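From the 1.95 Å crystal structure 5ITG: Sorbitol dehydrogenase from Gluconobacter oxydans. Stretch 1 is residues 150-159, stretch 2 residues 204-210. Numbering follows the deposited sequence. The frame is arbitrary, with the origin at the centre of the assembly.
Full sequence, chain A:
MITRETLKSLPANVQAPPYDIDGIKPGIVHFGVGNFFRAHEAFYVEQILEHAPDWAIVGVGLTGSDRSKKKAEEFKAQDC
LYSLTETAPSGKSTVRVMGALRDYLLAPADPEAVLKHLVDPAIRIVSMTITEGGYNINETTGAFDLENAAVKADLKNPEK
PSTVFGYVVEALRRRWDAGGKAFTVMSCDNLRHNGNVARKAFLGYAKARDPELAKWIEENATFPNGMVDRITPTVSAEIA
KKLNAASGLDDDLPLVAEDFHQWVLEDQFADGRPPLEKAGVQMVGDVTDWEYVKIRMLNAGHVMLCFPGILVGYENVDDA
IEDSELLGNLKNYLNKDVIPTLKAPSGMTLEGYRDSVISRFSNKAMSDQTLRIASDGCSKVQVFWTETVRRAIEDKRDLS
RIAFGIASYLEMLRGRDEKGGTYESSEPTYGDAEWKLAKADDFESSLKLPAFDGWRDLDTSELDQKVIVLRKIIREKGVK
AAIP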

ATOM      1  N   ALA A 150     -15.771  12.341 -16.783  1.00 27.21           N
ATOM      2  CA  ALA A 150     -16.763  11.769 -15.881  1.00 27.39           C
ATOM      3  C   ALA A 150     -17.178  12.762 -14.803  1.00 26.96           C
ATOM      4  O   ALA A 150     -18.347  12.823 -14.421  1.00 26.43           O
ATOM      5  N   VAL A 151     -16.219  13.539 -14.310  1.00 26.59           N
ATOM      6  CA  VAL A 151     -16.506  14.526 -13.270  1.00 27.54           C
ATOM      7  C   VAL A 151     -17.460  15.605 -13.765  1.00 28.53           C
ATOM      8  O   VAL A 151     -18.406  15.989 -13.065  1.00 29.11           O
ATOM      9  N   LYS A 152     -17.208  16.102 -14.972  1.00 29.00           N
ATOM     10  CA  LYS A 152     -18.054  17.136 -15.552  1.00 30.87           C
ATOM     11  C   LYS A 152     -19.460  16.598 -15.781  1.00 30.52           C
ATOM     12  O   LYS A 152     -20.447  17.298 -15.559  1.00 31.50           O
ATOM     13  N   ALA A 153     -19.554  15.348 -16.218  1.00 31.01           N
ATOM     14  CA  ALA A 153     -20.855  14.738 -16.459  1.00 29.76           C
ATOM     15  C   ALA A 153     -21.618  14.628 -15.143  1.00 30.07           C
ATOM     16  O   ALA A 153     -22.829  14.874 -15.086  1.00 28.72           O
ATOM     17  N   ASP A 154     -20.911  14.249 -14.082  1.00 28.00           N
ATOM     18  CA  ASP A 154     -21.535  14.128 -12.771  1.00 29.33           C
ATOM     19  C   ASP A 154     -22.035  15.491 -12.323  1.00 29.51           C
ATOM     20  O   ASP A 154     -23.113  15.610 -11.733  1.00 28.74           O
ATOM     21  N   LEU A 155     -21.240  16.518 -12.605  1.00 29.01           N
ATOM     22  CA  LEU A 155     -21.595  17.880 -12.235  1.00 30.54           C
ATOM     23  C   LEU A 155     -22.858  18.325 -12.985  1.00 31.36           C
ATOM     24  O   LEU A 155     -23.625  19.148 -12.485  1.00 30.30           O
ATOM     25  N   LYS A 156     -23.083  17.765 -14.172  1.00 32.07           N
ATOM     26  CA  LYS A 156     -24.265  18.106 -14.962  1.00 33.07           C
ATOM     27  C   LYS A 156     -25.502  17.427 -14.375  1.00 33.07           C
ATOM     28  O   LYS A 156     -26.552  18.055 -14.239  1.00 34.15           O
ATOM     29  N   ASN A 157     -25.380  16.148 -14.031  1.00 32.24           N
ATOM     30  CA  ASN A 157     -26.484  15.408 -13.426  1.00 32.95           C
ATOM     31  C   ASN A 157     -26.027  14.734 -12.130  1.00 32.21           C
ATOM     32  O   ASN A 157     -25.939  13.508 -12.049  1.00 31.72           O
ATOM     33  N   PRO A 158     -25.757  15.540 -11.087  1.00 31.62           N
ATOM     34  CA  PRO A 158     -25.302  15.049  -9.781  1.00 31.18           C
ATOM     35  C   PRO A 158     -26.240  14.071  -9.082  1.00 31.72           C
ATOM     36  O   PRO A 158     -25.813  13.323  -8.196  1.00 30.84           O
ATOM     37  N   GLU A 159     -27.512  14.066  -9.475  1.00 30.96           N
ATOM     38  CA  GLU A 159     -28.473  13.168  -8.850  1.00 30.34           C
ATOM     39  C   GLU A 159     -28.349  11.736  -9.357  1.00 28.80           C
ATOM     40  O   GLU A 159     -28.970  10.827  -8.812  1.00 30.61           O
ATOM     41  N   GLY A 204     -13.048  18.948  -3.337  1.00 22.60           N
ATOM     42  CA  GLY A 204     -12.815  19.621  -4.600  1.00 22.46           C
ATOM     43  C   GLY A 204     -14.063  19.498  -5.455  1.00 24.77           C
ATOM     44  O   GLY A 204     -14.453  20.445  -6.139  1.00 25.88           O
ATOM     45  N   TYR A 205     -14.698  18.327  -5.415  1.00 23.93           N
ATOM     46  CA  TYR A 205     -15.915  18.095  -6.179  1.00 24.25           C
ATOM     47  C   TYR A 205     -17.076  18.818  -5.510  1.00 25.98           C
ATOM     48  O   TYR A 205     -17.889  19.463  -6.176  1.00 25.37           O
ATOM     49  N   ALA A 206     -17.142  18.708  -4.187  1.00 24.93           N
ATOM     50  CA  ALA A 206     -18.195  19.350  -3.415  1.00 26.63           C
ATOM     51  C   ALA A 206     -18.228  20.858  -3.651  1.00 28.52           C
ATOM     52  O   ALA A 206     -19.302  21.447  -3.791  1.00 28.57           O
ATOM     53  N   LYS A 207     -17.053  21.479  -3.690  1.00 30.39           N
ATOM     54  CA  LYS A 207     -16.967  22.920  -3.902  1.00 31.76           C
ATOM     55  C   LYS A 207     -17.564  23.303  -5.252  1.00 31.64           C
ATOM     56  O   LYS A 207     -18.307  24.276  -5.359  1.00 30.41           O
ATOM     57  N   ALA A 208     -17.236  22.532  -6.281  1.00 31.78           N
ATOM     58  CA  ALA A 208     -17.752  22.801  -7.614  1.00 32.83           C
ATOM     59  C   ALA A 208     -19.260  22.593  -7.632  1.00 32.82           C
ATOM     60  O   ALA A 208     -19.982  23.320  -8.306  1.00 32.81           O
ATOM     61  N   ARG A 209     -19.720  21.596  -6.885  1.00 33.45           N
ATOM     62  CA  ARG A 209     -21.141  21.270  -6.807  1.00 34.57           C
ATOM     63  C   ARG A 209     -21.924  22.388  -6.117  1.00 35.09           C
ATOM     64  O   ARG A 209     -22.934  22.865  -6.643  1.00 33.77           O
ATOM     65  N   ASP A 210     -21.451  22.801  -4.944  1.00 34.37           N
ATOM     66  CA  ASP A 210     -22.092  23.856  -4.166  1.00 35.35           C
ATOM     67  C   ASP A 210     -21.270  24.213  -2.926  1.00 35.73           C
ATOM     68  O   ASP A 210     -21.119  23.401  -2.013  1.00 34.52           O
TER

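Two helical segments, 150-156 and 204-209, pass each other with their axes 10.7 Å apart at closest approach and their N-to-C directions 40° apart. The backbones draw nearer toward the C-terminal end: CA of Val-151 lies 8.0 Å from CA of Tyr-205, whereas CA of Leu-155 lies 6.4 Å from CA of Arg-209. The contact buries 317 Å² over both sides, and Tyr-205 contributes the largest share, 91 Å².

Along stretch 1, Ala-150 is out of reach and the first contact comes from Val-151. Its CA-to-CB bond points sideways, and with chi1 at 174° (t) its CG1 sits 4.0 Å from CD2 of Tyr-205, near the plane of the ring and therefore at its edge. The ring gets there through a t rotamer (chi1 176°, chi2 -81°): its CA-to-CB bond also points sideways, but the end of the side chain comes nearer to stretch 1. Lys-152 points away, and Ala-153 is too distant to take part.

Asp-154 points toward stretch 2, yet it is its CB that makes the closest approach, 3.4 Å from Tyr-205 OH and again at the ring edge. Its chi1 is -85° (m), and both carboxylate oxygens are hydrogen-bonded elsewhere in the structure.

Leu-155 covers a face of the same ring. Its chi1 of -114° lies between wells and its chi2 is 36° (p); this conformation brings CD1 to 3.4 Å from CE2 of Tyr-205. CD1 is 3.8 Å from the Tyr-205 ring centroid and 28° off the ring normal, the geometry of a CH-pi contact. The other methyl, CD2, meets CB of Ala-208 at 3.9 Å, so the forked side chain bridges two residues one helical turn apart.

Lys-156 and Asn-157 point away. At Asn-157 the chain leaves helical phi/psi, and its ND2 donates a hydrogen bond to OE2 of Glu-159 (3.1 Å, 167°), an interaction within stretch 1.

Beyond the helix, Pro-158 points toward stretch 2, its ring C-gamma endo. Its CB lies 3.1 Å from NE of Arg-209, a tight contact oblique to the guanidinium, and 4.1 Å from OH of Tyr-205. Arg-209 extends from a sideways CA-to-CB bond through chi1 178° (t), chi2 72° (p) and chi3 -178° (t).

No clear direct hydrogen bond joins the stretches, but water 1 links them: it accepts from OH of Tyr-205 at 2.8 Å and donates to O of Pro-158 at 2.9 Å. The tyrosine thus combines apolar ring packing with a solvated hydroxyl.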

ATOM      1  CB  ALA A 150     -16.219  10.498 -15.242  1.00 29.84           C
ATOM      2  CB  VAL A 151     -15.211  15.207 -12.773  1.00 26.67           C
ATOM      3  CG1 VAL A 151     -15.548  16.336 -11.812  1.00 28.13           C
ATOM      4  CG2 VAL A 151     -14.323  14.185 -12.093  1.00 27.67           C
ATOM      5  CB  LYS A 152     -17.454  17.631 -16.870  1.00 34.13           C
ATOM      6  CG  LYS A 152     -16.065  18.243 -16.719  1.00 36.40           C
ATOM      7  CD  LYS A 152     -15.477  18.657 -18.067  1.00 40.34           C
ATOM      8  CE  LYS A 152     -16.294  19.763 -18.724  1.00 42.20           C
ATOM      9  NZ  LYS A 152     -16.381  20.970 -17.850  1.00 42.28           N
ATOM     10  CB  ALA A 153     -20.681  13.360 -17.089  1.00 32.45           C
ATOM     11  CB  ASP A 154     -20.531  13.584 -11.750  1.00 29.71           C
ATOM     12  CG  ASP A 154     -20.451  12.075 -11.767  1.00 32.34           C
ATOM     13  OD1 ASP A 154     -20.805  11.478 -12.809  1.00 32.61           O
ATOM     14  OD2 ASP A 154     -20.028  11.488 -10.748  1.00 31.86           O
ATOM     15  CB  LEU A 155     -20.415  18.815 -12.535  1.00 31.76           C
ATOM     16  CG  LEU A 155     -19.700  19.509 -11.362  1.00 33.93           C
ATOM     17  CD1 LEU A 155     -19.621  18.605 -10.151  1.00 31.45           C
ATOM     18  CD2 LEU A 155     -18.304  19.930 -11.799  1.00 33.24           C
ATOM     19  CB  LYS A 156     -24.075  17.685 -16.422  1.00 33.93           C
ATOM     20  CG  LYS A 156     -25.195  18.137 -17.357  1.00 33.96           C
ATOM     21  CD  LYS A 156     -24.809  17.935 -18.820  1.00 33.73           C
ATOM     22  CE  LYS A 156     -25.908  18.410 -19.765  1.00 35.78           C
ATOM     23  NZ  LYS A 156     -25.500  18.286 -21.194  1.00 35.99           N
ATOM     24  CB  ASN A 157     -27.036  14.353 -14.392  1.00 33.36           C
ATOM     25  CG  ASN A 157     -27.791  14.969 -15.555  1.00 33.92           C
ATOM     26  OD1 ASN A 157     -27.194  15.377 -16.553  1.00 31.84           O
ATOM     27  ND2 ASN A 157     -29.114  15.057 -15.422  1.00 33.44           N
ATOM     28  CB  PRO A 158     -25.103  16.337  -8.979  1.00 31.89           C
ATOM     29  CG  PRO A 158     -26.156  17.244  -9.553  1.00 31.29           C
ATOM     30  CD  PRO A 158     -26.001  16.993 -11.038  1.00 31.63           C
ATOM     31  CB  GLU A 159     -29.909  13.677  -9.050  1.00 32.84           C
ATOM     32  CG  GLU A 159     -30.527  13.456 -10.431  1.00 34.37           C
ATOM     33  CD  GLU A 159     -29.970  14.370 -11.509  1.00 36.32           C
ATOM     34  OE1 GLU A 159     -29.495  15.478 -11.179  1.00 37.20           O
ATOM     35  OE2 GLU A 159     -30.035  13.988 -12.699  1.00 35.99           O
ATOM     36  CB  TYR A 205     -16.217  16.596  -6.263  1.00 24.24           C
ATOM     37  CG  TYR A 205     -17.516  16.262  -6.971  1.00 23.95           C
ATOM     38  CD1 TYR A 205     -18.737  16.341  -6.304  1.00 24.69           C
ATOM     39  CD2 TYR A 205     -17.524  15.872  -8.310  1.00 26.06           C
ATOM     40  CE1 TYR A 205     -19.940  16.039  -6.952  1.00 25.42           C
ATOM     41  CE2 TYR A 205     -18.720  15.567  -8.972  1.00 25.71           C
ATOM     42  CZ  TYR A 205     -19.921  15.653  -8.286  1.00 26.56           C
ATOM     43  OH  TYR A 205     -21.104  15.352  -8.923  1.00 29.26           O
ATOM     44  CB  ALA A 206     -18.000  19.058  -1.924  1.00 23.95           C
ATOM     45  CB  LYS A 207     -15.514  23.388  -3.841  1.00 33.27           C
ATOM     46  CG  LYS A 207     -15.359  24.889  -3.970  1.00 37.23           C
ATOM     47  CD  LYS A 207     -13.897  25.296  -4.010  1.00 40.79           C
ATOM     48  CE  LYS A 207     -13.764  26.806  -4.031  1.00 42.96           C
ATOM     49  NZ  LYS A 207     -14.460  27.405  -2.853  1.00 45.44           N
ATOM     50  CB  ALA A 208     -17.084  21.887  -8.634  1.00 32.63           C
ATOM     51  CB  ARG A 209     -21.326  19.955  -6.045  1.00 35.81           C
ATOM     52  CG  ARG A 209     -22.764  19.512  -5.855  1.00 37.33           C
ATOM     53  CD  ARG A 209     -23.378  19.015  -7.152  1.00 38.93           C
ATOM     54  NE  ARG A 209     -24.776  18.641  -6.967  1.00 41.90           N
ATOM     55  CZ  ARG A 209     -25.754  19.501  -6.701  1.00 43.03           C
ATOM     56  NH1 ARG A 209     -25.492  20.797  -6.590  1.00 44.99           N
ATOM     57  NH2 ARG A 209     -26.995  19.066  -6.544  1.00 45.58           N
ATOM     58  CB  ASP A 210     -23.503  23.419  -3.752  1.00 37.39           C
ATOM     59  CG  ASP A 210     -24.077  24.271  -2.636  1.00 39.28           C
ATOM     60  OD1 ASP A 210     -23.778  25.483  -2.593  1.00 39.64           O
ATOM     61  OD2 ASP A 210     -24.841  23.728  -1.806  1.00 40.54           O
TER
HETATM   62  O   HOH W   1     -23.187  14.189  -7.453  1.00 19.75           O